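Local coordinates for maltose-binding protein MalE1 (Thermotoga maritima, PDB 6DTU) that binds maltotetraose and probably serves as the soluble receptor that hands malto-oligosaccharides to a membrane transporter, at residues A91-F95 with V263-M267; M108-I114 with F321-A325; R146-S151 with Y211-M217; A159-Y165 with V255-F260; P230-K234 with L297-R301. All coordinates share one frame; numbering follows the deposited sequence. Where two conformers were deposited one is given.

In the fold
The five contacts lie around a sugar cleft between two lobes. Contacts 1 and 2 share the sheet that holds the neighbouring strands 100-109 and 260-268; contacts 2 and 3 both reach the four-stranded sheet with strands 146-149, 223-228 and 112-116, so contact 2 bears on both. Its centre is about 12 Å from those of contact 5, joined to it by the Glu109-Arg301 salt bridge, and contact 4, packed against it on helix 155-164. Contacts 1 and 3 are about 28 Å apart on opposite sides of the chain's centre. Along the chain contacts 3, 4 and 5 are nested within the loop closed by contact 2, which contact 1 crosses. This interlacing reflects a chain passing repeatedly between the lobes.

Contact 1 (A91-F95 with V263-M267); sequences ALNAF and VQGFM
Phe95 pushes its ring against strand 260-268 just where the chain leaves helix 89-94, and here the contact is tight. Its CE2 lies 3.4 Å from the carbonyl oxygen of Val263, and Phe95 CZ comes within 3.3 Å of Gly265 N. Glycine suits that place, since a beta carbon would point at the ring and fall too close to CZ. One methyl of Val263, CG1, stands anti to the backbone N (chi1 -173°) and meets the rim of the ring, 3.7 Å from Phe95 CE2; the other, CG2, packs on Ala94 CB at 3.6 Å. Farther along the strand Met267 brings SD to the ring's edge, close to its plane and 3.9 Å from Phe95 CE1, a Met-aromatic contact made by a flexible side chain bent at its end. With an alanine in place of Phe95, Gly265 and Met267 would probably lose their cover and a gap would open between helix end and strand. Packing is looser at Ala91, whose CB stays 4.2 Å from Val263 CG1, and Ala94, although close to Val263, lies at the more exposed border. Gln264 faces away from the helix, bonding Glu109 and touching the sugar. A helix laid on a sheet that carries a sugar-contacting residue, Gln264, at its cleft end is in keeping with a lobe of a periplasmic binding protein.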
# COMPACT_ATOMS: atom_id res chain seq x y z
N ALA A 91 -10.84 -6.77 -7.51
CA ALA A 91 -10.56 -6.64 -6.09
C ALA A 91 -10.73 -7.98 -5.39
O ALA A 91 -9.88 -8.39 -4.58
CB ALA A 91 -11.50 -5.58 -5.51
N LEU A 92 -11.79 -8.72 -5.74
CA LEU A 92 -12.01 -10.02 -5.12
C LEU A 92 -10.90 -11.00 -5.50
O LEU A 92 -10.45 -11.79 -4.66
CB LEU A 92 -13.35 -10.58 -5.57
CG LEU A 92 -14.61 -9.81 -5.17
CD1 LEU A 92 -15.80 -10.37 -5.90
CD2 LEU A 92 -14.84 -9.92 -3.69
N ASN A 93 -10.46 -10.98 -6.77
CA ASN A 93 -9.40 -11.87 -7.21
C ASN A 93 -8.08 -11.53 -6.54
O ASN A 93 -7.28 -12.44 -6.29
CB ASN A 93 -9.27 -11.88 -8.73
CG ASN A 93 -10.47 -12.54 -9.43
OD1 ASN A 93 -11.16 -13.38 -8.84
ND2 ASN A 93 -10.71 -12.16 -10.68
N ALA A 94 -7.84 -10.25 -6.21
CA ALA A 94 -6.63 -9.89 -5.47
C ALA A 94 -6.62 -10.56 -4.11
O ALA A 94 -5.55 -10.89 -3.59
CB ALA A 94 -6.48 -8.37 -5.31
N PHE A 95 -7.81 -10.80 -3.55
CA PHE A 95 -7.94 -11.47 -2.26
C PHE A 95 -8.27 -12.95 -2.40
O PHE A 95 -8.68 -13.58 -1.42
CB PHE A 95 -8.97 -10.75 -1.40
CG PHE A 95 -8.35 -9.67 -0.59
CD1 PHE A 95 -7.75 -9.97 0.62
CD2 PHE A 95 -8.34 -8.36 -1.05
CE1 PHE A 95 -7.15 -8.99 1.37
CE2 PHE A 95 -7.71 -7.34 -0.30
CZ PHE A 95 -7.12 -7.67 0.92
N VAL A 263 -4.65 -3.78 -2.93
CA VAL A 263 -6.05 -3.86 -2.52
C VAL A 263 -6.07 -4.10 -1.02
O VAL A 263 -5.31 -4.94 -0.51
CB VAL A 263 -6.82 -4.95 -3.30
CG1 VAL A 263 -8.29 -4.87 -2.96
CG2 VAL A 263 -6.61 -4.77 -4.80
N GLN A 264 -6.87 -3.32 -0.30
CA GLN A 264 -7.00 -3.42 1.16
C GLN A 264 -8.32 -4.12 1.47
O GLN A 264 -9.31 -3.90 0.77
CB GLN A 264 -7.02 -2.02 1.79
CG GLN A 264 -5.73 -1.22 1.64
CD GLN A 264 -4.66 -1.67 2.61
OE1 GLN A 264 -4.95 -2.11 3.72
NE2 GLN A 264 -3.41 -1.54 2.19
N GLY A 265 -8.31 -4.98 2.48
CA GLY A 265 -9.48 -5.78 2.79
C GLY A 265 -9.43 -6.41 4.16
O GLY A 265 -8.46 -6.28 4.91
N PHE A 266 -10.51 -7.11 4.47
CA PHE A 266 -10.74 -7.74 5.76
C PHE A 266 -10.55 -9.24 5.61
O PHE A 266 -11.21 -9.87 4.77
CB PHE A 266 -12.18 -7.47 6.22
CG PHE A 266 -12.50 -6.00 6.44
CD1 PHE A 266 -12.46 -5.47 7.74
CD2 PHE A 266 -12.85 -5.16 5.39
CE1 PHE A 266 -12.75 -4.10 7.98
CE2 PHE A 266 -13.14 -3.79 5.62
CZ PHE A 266 -13.09 -3.27 6.92
N MET A 267 -9.70 -9.82 6.45
CA MET A 267 -9.41 -11.25 6.44
C MET A 267 -9.78 -11.85 7.79
O MET A 267 -9.69 -11.18 8.81
CB MET A 267 -7.95 -11.49 6.17
CG MET A 267 -7.58 -11.15 4.75
SD MET A 267 -5.84 -10.77 4.53
CE MET A 267 -5.74 -9.08 5.11

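Contact 2 (M108-I114 with F321-A325). With GLC (alpha-D-glucopyranose), chain C.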
# COMPACT_ATOMS: atom_id res chain seq x y z
N MET A 108 -8.94 -0.19 -3.44
CA MET A 108 -7.62 -0.31 -4.04
C MET A 108 -6.88 1.02 -3.91
O MET A 108 -7.44 2.03 -3.47
CB MET A 108 -7.67 -0.78 -5.50
CG MET A 108 -8.28 0.22 -6.43
SD MET A 108 -8.17 -0.26 -8.17
CE MET A 108 -6.62 0.51 -8.65
N GLU A 109 -5.60 1.01 -4.28
CA GLU A 109 -4.77 2.17 -4.02
C GLU A 109 -3.49 2.07 -4.84
O GLU A 109 -3.09 0.98 -5.27
CB GLU A 109 -4.40 2.26 -2.54
CG GLU A 109 -3.56 1.06 -2.09
CD GLU A 109 -3.49 0.89 -0.59
OE1 GLU A 109 -4.24 1.57 0.13
OE2 GLU A 109 -2.67 0.07 -0.15
N ALA A 110 -2.83 3.21 -5.02
CA ALA A 110 -1.47 3.28 -5.54
C ALA A 110 -0.89 4.61 -5.10
O ALA A 110 -1.62 5.59 -4.95
CB ALA A 110 -1.46 3.22 -7.07
N ILE A 111 0.43 4.62 -4.90
CA ILE A 111 1.08 5.89 -4.56
C ILE A 111 1.08 6.81 -5.78
O ILE A 111 0.93 6.37 -6.93
CB ILE A 111 2.48 5.73 -3.96
CG1 ILE A 111 3.46 5.04 -4.92
CG2 ILE A 111 2.40 4.89 -2.67
CD1 ILE A 111 4.81 4.69 -4.25
N ALA A 112 1.21 8.11 -5.52
CA ALA A 112 1.14 9.16 -6.52
C ALA A 112 1.92 10.36 -6.01
O ALA A 112 2.43 10.36 -4.88
CB ALA A 112 -0.32 9.56 -6.82
N LEU A 113 2.05 11.38 -6.85
CA LEU A 113 2.62 12.63 -6.39
C LEU A 113 1.55 13.39 -5.63
O LEU A 113 0.48 13.68 -6.18
CB LEU A 113 3.14 13.47 -7.55
CG LEU A 113 3.84 14.77 -7.20
CD1 LEU A 113 5.22 14.49 -6.66
CD2 LEU A 113 3.91 15.60 -8.48
N ILE A 114 1.80 13.66 -4.36
CA ILE A 114 0.96 14.53 -3.55
C ILE A 114 1.75 15.81 -3.34
O ILE A 114 2.92 15.76 -2.94
CB ILE A 114 0.62 13.88 -2.20
CG1 ILE A 114 -0.06 12.54 -2.43
CG2 ILE A 114 -0.31 14.81 -1.39
CD1 ILE A 114 -0.27 11.79 -1.16
N PHE A 321 -5.52 9.58 -7.93
CA PHE A 321 -4.96 8.27 -7.63
C PHE A 321 -5.33 7.24 -8.70
O PHE A 321 -4.53 6.34 -8.98
CB PHE A 321 -5.39 7.81 -6.22
CG PHE A 321 -4.68 8.54 -5.11
CD1 PHE A 321 -3.32 8.38 -4.89
CD2 PHE A 321 -5.37 9.42 -4.30
CE1 PHE A 321 -2.67 9.08 -3.89
CE2 PHE A 321 -4.72 10.13 -3.29
CZ PHE A 321 -3.38 9.95 -3.10
N THR A 322 -6.51 7.36 -9.30
CA THR A 322 -6.90 6.47 -10.39
C THR A 322 -5.97 6.64 -11.58
O THR A 322 -5.53 5.65 -12.18
CB THR A 322 -8.36 6.74 -10.75
OG1 THR A 322 -9.19 6.43 -9.62
CG2 THR A 322 -8.82 5.90 -11.91
N LEU A 323 -5.64 7.88 -11.94
CA LEU A 323 -4.67 8.13 -13.01
C LEU A 323 -3.33 7.47 -12.70
O LEU A 323 -2.68 6.92 -13.60
CB LEU A 323 -4.48 9.63 -13.21
CG LEU A 323 -5.60 10.39 -13.92
CD1 LEU A 323 -5.25 11.87 -14.03
CD2 LEU A 323 -5.89 9.80 -15.30
N SER A 324 -2.89 7.53 -11.45
CA SER A 324 -1.62 6.92 -11.09
C SER A 324 -1.71 5.41 -11.16
O SER A 324 -0.83 4.75 -11.73
CB SER A 324 -1.17 7.40 -9.70
OG SER A 324 0.12 6.89 -9.37
N ALA A 325 -2.81 4.84 -10.63
CA ALA A 325 -2.99 3.40 -10.62
C ALA A 325 -3.16 2.83 -12.03
O ALA A 325 -2.89 1.65 -12.23
CB ALA A 325 -4.22 3.04 -9.79
C1 GLC C . 0.97 1.39 2.59
C2 GLC C . 0.43 0.39 1.63
C3 GLC C . 0.96 -0.95 1.91
C4 GLC C . 2.47 -0.96 1.85
C5 GLC C . 3.10 0.10 2.80
C6 GLC C . 4.50 0.29 2.58
O2 GLC C . -1.01 0.33 1.85
O3 GLC C . 0.50 -1.91 0.89
O4 GLC C . 2.98 -2.26 2.31
O5 GLC C . 2.43 1.43 2.45
O6 GLC C . 5.04 1.02 3.67
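Met108 reaches helix 316-326 with its terminal methyl, CE, which rests 3.7 Å from Ala325 CB. Glu109 sends its carboxylate to the sugar instead: its OE2 accepts a 2.6 Å hydrogen bond from O2 of the chain C glucose, while OE1 forms a salt bridge with Arg301. At Ala110 the small side chain lets the helix come close, CB to Ala325 CB being 3.9 Å; the buried Ala110 O has no polar partner in the model and lies near Phe321 CD1. Next, Ile111 O receives the hydroxyl of Ser324, OG to O 2.6 Å, in the carbonyl plane; chi1 of -176° puts OG anti to the serine's backbone N, where it reaches the carbonyl. Ala112 CB then touches both Ser324 CB, at 3.7 Å, and the Phe321 ring. Last, Ile114 CD1 meets the edge of that ring, 4.1 Å from Phe321 CZ. One short hydrogen bond thus satisfies the buried Ile111 carbonyl amid apolar packing, where the chain passes from one sheet to the other.

Contact 3 (R146-S151 with Y211-M217). With GLC (alpha-D-glucopyranose), chain B.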
# COMPACT_ATOMS: atom_id res chain seq x y z
N ARG A 146 11.15 21.10 2.72
CA ARG A 146 11.80 20.15 1.84
C ARG A 146 11.10 20.20 0.49
O ARG A 146 9.87 20.19 0.42
CB ARG A 146 11.68 18.74 2.43
CG ARG A 146 12.73 18.36 3.46
CD ARG A 146 14.11 18.16 2.80
NE ARG A 146 14.07 17.05 1.85
CZ ARG A 146 14.24 15.77 2.17
NH1 ARG A 146 14.50 15.41 3.43
NH2 ARG A 146 14.17 14.85 1.23
N GLY A 147 11.90 20.27 -0.58
CA GLY A 147 11.32 20.27 -1.91
C GLY A 147 10.65 18.96 -2.28
O GLY A 147 9.58 18.96 -2.89
N PHE A 148 11.25 17.83 -1.90
CA PHE A 148 10.73 16.52 -2.26
C PHE A 148 11.15 15.50 -1.21
O PHE A 148 12.30 15.50 -0.76
CB PHE A 148 11.25 16.08 -3.63
CG PHE A 148 10.81 14.71 -4.04
CD1 PHE A 148 9.51 14.48 -4.47
CD2 PHE A 148 11.69 13.63 -3.94
CE1 PHE A 148 9.08 13.20 -4.81
CE2 PHE A 148 11.28 12.35 -4.28
CZ PHE A 148 9.97 12.14 -4.72
N ILE A 149 10.20 14.64 -0.81
CA ILE A 149 10.48 13.53 0.10
C ILE A 149 9.68 12.30 -0.32
O ILE A 149 8.49 12.38 -0.61
CB ILE A 149 10.14 13.84 1.58
CG1 ILE A 149 10.50 15.27 1.99
CG2 ILE A 149 10.87 12.86 2.50
CD1 ILE A 149 10.04 15.56 3.42
N THR A 150 10.34 11.15 -0.27
CA THR A 150 9.63 9.88 -0.15
C THR A 150 10.48 8.97 0.72
O THR A 150 11.54 9.36 1.20
CB THR A 150 9.24 9.29 -1.52
OG1 THR A 150 8.34 8.20 -1.30
CG2 THR A 150 10.49 8.77 -2.25
N SER A 151 9.99 7.74 0.93
CA SER A 151 10.73 6.79 1.75
C SER A 151 11.83 6.19 0.87
O SER A 151 11.62 5.21 0.15
CB SER A 151 9.77 5.74 2.31
OG SER A 151 10.42 5.02 3.34
N TYR A 211 9.31 6.83 5.83
CA TYR A 211 7.88 7.14 5.75
C TYR A 211 7.49 8.23 6.73
O TYR A 211 6.77 9.18 6.38
CB TYR A 211 7.04 5.87 5.94
CG TYR A 211 5.58 6.19 5.71
CD1 TYR A 211 5.05 6.19 4.42
CD2 TYR A 211 4.77 6.62 6.74
CE1 TYR A 211 3.72 6.56 4.17
CE2 TYR A 211 3.46 7.03 6.50
CZ TYR A 211 2.96 6.99 5.21
OH TYR A 211 1.67 7.39 4.99
N GLN A 212 7.89 8.09 7.99
CA GLN A 212 7.49 9.04 9.03
C GLN A 212 7.94 10.46 8.70
O GLN A 212 7.19 11.42 8.90
CB GLN A 212 8.00 8.57 10.38
CG GLN A 212 7.42 9.26 11.61
CD GLN A 212 8.02 10.61 11.83
OE1 GLN A 212 9.22 10.82 11.61
NE2 GLN A 212 7.20 11.55 12.27
N ILE A 213 9.19 10.62 8.23
CA ILE A 213 9.67 11.95 7.86
C ILE A 213 8.83 12.51 6.72
O ILE A 213 8.39 13.67 6.75
CB ILE A 213 11.17 11.92 7.51
CG1 ILE A 213 12.01 11.66 8.78
CG2 ILE A 213 11.57 13.22 6.79
CD1 ILE A 213 13.45 11.21 8.50
N MET A 214 8.58 11.70 5.69
CA MET A 214 7.79 12.18 4.56
C MET A 214 6.40 12.61 5.01
O MET A 214 5.92 13.71 4.69
CB MET A 214 7.67 11.06 3.53
CG MET A 214 6.56 11.37 2.51
SD MET A 214 6.33 10.13 1.25
CE MET A 214 5.90 8.66 2.22
N ASP A 215 5.72 11.73 5.74
CA ASP A 215 4.34 11.95 6.12
C ASP A 215 4.20 13.14 7.05
O ASP A 215 3.35 14.01 6.84
CB ASP A 215 3.86 10.66 6.80
CG ASP A 215 2.34 10.56 6.91
OD1 ASP A 215 1.63 10.97 5.97
OD2 ASP A 215 1.88 10.01 7.91
N SER A 216 5.04 13.20 8.09
CA SER A 216 4.96 14.26 9.08
C SER A 216 5.34 15.62 8.50
O SER A 216 4.67 16.61 8.76
CB SER A 216 5.81 13.94 10.31
OG SER A 216 7.17 13.87 9.98
N MET A 217 6.43 15.70 7.74
CA MET A 217 6.77 16.99 7.15
C MET A 217 5.68 17.48 6.20
O MET A 217 5.33 18.67 6.21
CB MET A 217 8.14 16.96 6.48
CG MET A 217 9.27 16.66 7.45
SD MET A 217 10.89 16.91 6.74
CE MET A 217 10.88 18.69 6.49
C1 GLC B . -1.16 3.09 7.05
C2 GLC B . -1.99 2.55 5.96
C3 GLC B . -1.28 1.51 5.19
C4 GLC B . -0.00 2.03 4.64
C5 GLC B . 0.93 2.50 5.79
C6 GLC B . 2.07 3.19 5.35
O1 GLC B . -0.91 2.10 8.00
O2 GLC B . -3.20 1.99 6.58
O3 GLC B . -2.19 1.09 4.11
O4 GLC B . 0.67 0.98 3.89
O5 GLC B . 0.11 3.56 6.54
O6 GLC B . 2.91 3.44 6.49
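Arg146 NH2 is gripped from several directions: it donates to Phe148 O at 2.8 Å, lying in the plane of that carbonyl while Phe148 O sits 31° out of the guanidinium plane, and also meets Ile204 O and the carboxylate of Asp209. Bends at chi2 and chi3 fold the arginine back so that one guanidinium face lies over Ile149 CG1, and its aliphatic CG packs 3.6 Å from Met217 CE. Ile149 sends CG2 past Met214, 3.8 Å from its CB, and CD1 toward Met217, which it crosses at about a right angle. Met214, a pliable side chain bent at chi3, sets SD 3.6 Å from Thr150 CA. Ser151 OG comes near Tyr211 N at a poor angle and bonds Glu154 instead. Tyr211 bonds Asn228 ND2 through its hydroxyl, and O6 of the chain B glucose stands over the centre of one ring face, 3.5 Å above it. Were a serine to replace Tyr211, this O6 would probably lose its aromatic floor and Asn228 its hydroxyl mate. Strand 146-149, an outer strand of the four-stranded sheet, is covered by helix 211-219, whose Met214 also reaches Ile226 of strand 223-228 and Tyr157 of helix 155-164.

Contact 4 (A159-Y165 with V255-F260)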
# COMPACT_ATOMS: atom_id res chain seq x y z
N ALA A 159 9.53 1.30 -6.11
CA ALA A 159 8.99 0.48 -7.18
C ALA A 159 8.51 1.25 -8.41
O ALA A 159 8.71 0.75 -9.52
CB ALA A 159 7.88 -0.44 -6.65
N PRO A 160 7.85 2.42 -8.31
CA PRO A 160 7.43 3.09 -9.55
C PRO A 160 8.59 3.36 -10.49
O PRO A 160 8.39 3.27 -11.71
CB PRO A 160 6.77 4.40 -9.06
CG PRO A 160 6.36 4.12 -7.65
CD PRO A 160 7.41 3.17 -7.12
N PHE A 161 9.79 3.63 -9.97
CA PHE A 161 10.95 3.85 -10.83
C PHE A 161 11.46 2.54 -11.41
O PHE A 161 11.80 2.46 -12.60
CB PHE A 161 12.11 4.47 -10.04
CG PHE A 161 11.83 5.83 -9.46
CD1 PHE A 161 10.79 6.64 -9.91
CD2 PHE A 161 12.64 6.31 -8.44
CE1 PHE A 161 10.57 7.88 -9.35
CE2 PHE A 161 12.43 7.55 -7.88
CZ PHE A 161 11.39 8.34 -8.32
N ILE A 162 11.56 1.52 -10.56
CA ILE A 162 12.03 0.21 -10.97
C ILE A 162 11.14 -0.36 -12.08
O ILE A 162 11.63 -0.84 -13.11
CB ILE A 162 12.09 -0.71 -9.73
CG1 ILE A 162 13.20 -0.23 -8.79
CG2 ILE A 162 12.19 -2.20 -10.12
CD1 ILE A 162 13.16 -0.86 -7.44
N PHE A 163 9.82 -0.35 -11.86
CA PHE A 163 8.91 -0.91 -12.84
C PHE A 163 8.79 -0.02 -14.07
O PHE A 163 8.63 -0.54 -15.19
CB PHE A 163 7.54 -1.14 -12.22
CG PHE A 163 7.55 -2.11 -11.05
CD1 PHE A 163 8.51 -3.09 -10.92
CD2 PHE A 163 6.57 -2.02 -10.08
CE1 PHE A 163 8.51 -3.95 -9.84
CE2 PHE A 163 6.54 -2.87 -9.02
CZ PHE A 163 7.51 -3.85 -8.89
N GLY A 164 8.86 1.29 -13.90
CA GLY A 164 8.74 2.17 -15.06
C GLY A 164 9.79 1.87 -16.11
O GLY A 164 9.51 1.91 -17.31
N TYR A 165 11.00 1.52 -15.69
CA TYR A 165 12.06 1.25 -16.65
C TYR A 165 12.11 -0.21 -17.09
O TYR A 165 12.96 -0.56 -17.92
CB TYR A 165 13.41 1.69 -16.07
CG TYR A 165 13.71 3.17 -16.22
CD1 TYR A 165 13.86 3.74 -17.48
CD2 TYR A 165 13.88 3.98 -15.11
CE1 TYR A 165 14.15 5.09 -17.63
CE2 TYR A 165 14.17 5.34 -15.25
CZ TYR A 165 14.30 5.88 -16.51
OH TYR A 165 14.58 7.22 -16.69
N VAL A 255 8.45 7.38 -20.75
CA VAL A 255 8.61 6.35 -19.73
C VAL A 255 7.84 6.75 -18.48
O VAL A 255 8.38 7.49 -17.64
CB VAL A 255 10.10 6.11 -19.42
CG1 VAL A 255 10.24 5.03 -18.35
CG2 VAL A 255 10.86 5.74 -20.69
N PRO A 256 6.59 6.34 -18.32
CA PRO A 256 5.88 6.70 -17.09
C PRO A 256 6.32 5.86 -15.91
O PRO A 256 6.79 4.73 -16.04
CB PRO A 256 4.41 6.43 -17.42
CG PRO A 256 4.44 5.43 -18.53
CD PRO A 256 5.71 5.67 -19.30
N ALA A 257 6.16 6.45 -14.72
CA ALA A 257 6.32 5.68 -13.50
C ALA A 257 5.20 4.66 -13.41
O ALA A 257 4.09 4.91 -13.87
CB ALA A 257 6.21 6.61 -12.28
N ARG A 258 5.48 3.50 -12.81
CA ARG A 258 4.50 2.43 -12.70
C ARG A 258 4.47 1.91 -11.27
O ARG A 258 5.20 0.97 -10.92
CB ARG A 258 4.78 1.32 -13.71
CG ARG A 258 4.78 1.82 -15.16
CD ARG A 258 5.04 0.70 -16.16
NE ARG A 258 4.83 1.17 -17.53
CZ ARG A 258 3.63 1.36 -18.07
NH1 ARG A 258 2.53 1.10 -17.37
NH2 ARG A 258 3.52 1.79 -19.31
N PRO A 259 3.62 2.48 -10.41
CA PRO A 259 3.58 2.08 -9.00
C PRO A 259 2.92 0.71 -8.80
O PRO A 259 2.18 0.21 -9.63
CB PRO A 259 2.71 3.18 -8.37
CG PRO A 259 1.79 3.61 -9.48
CD PRO A 259 2.65 3.55 -10.71
N PHE A 260 3.20 0.13 -7.64
CA PHE A 260 2.41 -1.01 -7.19
C PHE A 260 0.94 -0.62 -7.07
O PHE A 260 0.60 0.50 -6.67
CB PHE A 260 2.89 -1.47 -5.81
CG PHE A 260 4.00 -2.50 -5.82
CD1 PHE A 260 3.90 -3.70 -6.53
CD2 PHE A 260 5.15 -2.28 -5.08
CE1 PHE A 260 4.96 -4.65 -6.49
CE2 PHE A 260 6.18 -3.20 -5.06
CZ PHE A 260 6.08 -4.38 -5.75
O HOH W 1 7.11 2.84 -18.19
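A proline-rich loop running into strand 260-268 lies along the kinked helix 155-164, Pro160 meeting Pro259 and Phe163 meeting Phe260. Proline, lacking an N-H, suits the kink, and its carbonyl is used twice: Pro160 O accepts from Gly164 N and from Arg258 N at 3.1 Å, nearly straight at 174°. Pro160 CG packs 3.8 Å from Pro259 CB, the two side chains crossing at about a right angle. Phe163 turns its edge to the face of Phe260 in a T-shaped pair, centroids 4.9 Å apart and planes at 84°, while Ala159 CB lies 3.6 Å from Phe260 CE2. Gly164 CA approaches Pro256 O to 3.4 Å, closeness that a side chain would obstruct. A water donates to Gly164 O and Pro256 O and accepts from Arg258 NE at 2.9 Å; Arg258 NH1 bonds Asn327 O. Val255 CG1 stands over the Tyr165 ring, 4.3 Å from its centroid, a CH-pi contact. A segment linking the sheets of two lobes is typical of interdomain crossings in bilobal solute-binding proteins.

Contact 5 (P230-K234 with L297-R301); sequences PWAIK and LGDPR. With GLC (alpha-D-glucopyranose), chain B; GLC (alpha-D-glucopyranose), chain C.
Packing contacts join Pro230 and Trp231 to Arg301. Pro230 CG lies against the aliphatic part, 3.9 Å from Arg301 CB, whereas Trp231 CB sits over the centre of the guanidinium face, 3.4 Å from Arg301 CZ; the indole itself is turned 51° from that plane. At the outer end Lys234 CD comes 3.5 Å from Gly298 O and its CB packs on Pro300 CD, while the ammonium pairs with Asp238. Ionic bonds fix the rotation of the guanidinium: Asp299 OD1, lying in its plane, takes both NE, at 2.9 Å and 163°, and NH2 of Arg301, a side-on grip. Glu109 is the arginine's second acidic partner, and Tyr106 holds Asp299. Toward the sugar, Arg301 NH1 donates to O3 of the chain B glucose at 2.9 Å and NH2 to its O2 at 3.1 Å. Trp231 offers one indole face to both glucose units: chain C C1 is 3.5 Å above it and chain B C4 3.9 Å. A flat aromatic platform beside a charge-fixed arginine is typical of carbohydrate-binding clefts, here the maltotetraose pocket.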
# COMPACT_ATOMS: atom_id res chain seq x y z
N PRO A 230 -3.13 7.16 -0.95
CA PRO A 230 -4.37 7.83 -0.54
C PRO A 230 -4.70 7.67 0.94
O PRO A 230 -5.52 8.43 1.46
CB PRO A 230 -5.43 7.20 -1.46
CG PRO A 230 -4.87 5.82 -1.75
CD PRO A 230 -3.37 6.02 -1.84
N TRP A 231 -4.11 6.68 1.60
CA TRP A 231 -4.23 6.54 3.04
C TRP A 231 -3.72 7.76 3.80
O TRP A 231 -4.04 7.91 4.98
CB TRP A 231 -3.43 5.32 3.51
CG TRP A 231 -1.99 5.32 3.07
CD1 TRP A 231 -0.95 5.98 3.66
CD2 TRP A 231 -1.43 4.66 1.92
NE1 TRP A 231 0.21 5.76 2.97
CE2 TRP A 231 -0.05 4.96 1.89
CE3 TRP A 231 -1.97 3.85 0.91
CZ2 TRP A 231 0.81 4.46 0.90
CZ3 TRP A 231 -1.11 3.36 -0.07
CH2 TRP A 231 0.26 3.69 -0.08
N ALA A 232 -2.92 8.61 3.17
CA ALA A 232 -2.30 9.73 3.87
C ALA A 232 -3.09 11.03 3.79
O ALA A 232 -2.81 11.95 4.55
CB ALA A 232 -0.88 9.94 3.35
N ILE A 233 -4.11 11.09 2.92
CA ILE A 233 -4.72 12.34 2.50
C ILE A 233 -5.62 12.94 3.57
O ILE A 233 -5.64 14.16 3.76
CB ILE A 233 -5.48 12.07 1.20
CG1 ILE A 233 -4.49 11.92 0.04
CG2 ILE A 233 -6.58 13.11 0.98
CD1 ILE A 233 -3.65 13.10 -0.17
N LYS A 234 -6.41 12.11 4.26
CA LYS A 234 -7.33 12.67 5.25
C LYS A 234 -6.58 13.43 6.33
O LYS A 234 -6.99 14.52 6.73
CB LYS A 234 -8.18 11.57 5.89
CG LYS A 234 -9.22 12.14 6.84
CD LYS A 234 -10.12 11.08 7.44
CE LYS A 234 -11.35 11.69 8.10
NZ LYS A 234 -11.02 12.70 9.15
N LEU A 297 -15.40 7.31 3.59
CA LEU A 297 -15.39 8.65 4.18
C LEU A 297 -14.41 8.74 5.34
O LEU A 297 -13.80 9.80 5.55
CB LEU A 297 -16.80 9.03 4.62
CG LEU A 297 -17.75 9.25 3.44
CD1 LEU A 297 -19.15 9.49 3.97
CD2 LEU A 297 -17.28 10.42 2.59
N GLY A 298 -14.24 7.65 6.09
CA GLY A 298 -13.28 7.61 7.18
C GLY A 298 -11.86 7.32 6.76
O GLY A 298 -10.93 7.70 7.48
N ASP A 299 -11.68 6.70 5.60
CA ASP A 299 -10.36 6.24 5.15
C ASP A 299 -10.39 6.27 3.63
O ASP A 299 -10.53 5.22 2.98
CB ASP A 299 -10.10 4.82 5.68
CG ASP A 299 -8.79 4.22 5.20
OD1 ASP A 299 -7.96 4.95 4.64
OD2 ASP A 299 -8.60 3.00 5.39
N PRO A 300 -10.25 7.44 3.02
CA PRO A 300 -10.56 7.58 1.58
C PRO A 300 -9.47 7.07 0.66
O PRO A 300 -8.41 7.69 0.50
CB PRO A 300 -10.82 9.08 1.41
CG PRO A 300 -10.01 9.72 2.48
CD PRO A 300 -10.05 8.77 3.66
N ARG A 301 -9.75 5.94 -0.00
CA ARG A 301 -8.88 5.38 -1.05
C ARG A 301 -9.71 5.23 -2.33
O ARG A 301 -10.46 6.15 -2.67
CB ARG A 301 -8.21 4.09 -0.55
CG ARG A 301 -7.57 4.29 0.82
CD ARG A 301 -6.83 3.09 1.36
NE ARG A 301 -6.58 3.22 2.80
CZ ARG A 301 -5.60 2.64 3.47
NH1 ARG A 301 -4.67 1.89 2.85
NH2 ARG A 301 -5.54 2.82 4.79
C1 GLC B . -1.16 3.09 7.05
C2 GLC B . -1.99 2.55 5.96
C3 GLC B . -1.28 1.51 5.19
C4 GLC B . -0.00 2.03 4.64
C5 GLC B . 0.93 2.50 5.79
C6 GLC B . 2.07 3.19 5.35
O1 GLC B . -0.91 2.10 8.00
O2 GLC B . -3.20 1.99 6.58
O3 GLC B . -2.19 1.09 4.11
O4 GLC B . 0.67 0.98 3.89
O5 GLC B . 0.11 3.56 6.54
O6 GLC B . 2.91 3.44 6.49
C1 GLC C . 0.97 1.39 2.59
C2 GLC C . 0.43 0.39 1.63
C3 GLC C . 0.96 -0.95 1.91
C4 GLC C . 2.47 -0.96 1.85
C5 GLC C . 3.10 0.10 2.80
C6 GLC C . 4.50 0.29 2.58
O2 GLC C . -1.01 0.33 1.85
O3 GLC C . 0.50 -1.91 0.89
O4 GLC C . 2.98 -2.26 2.31
O5 GLC C . 2.43 1.43 2.45
O6 GLC C . 5.04 1.02 3.67
O HOH W 2 -7.01 7.36 5.68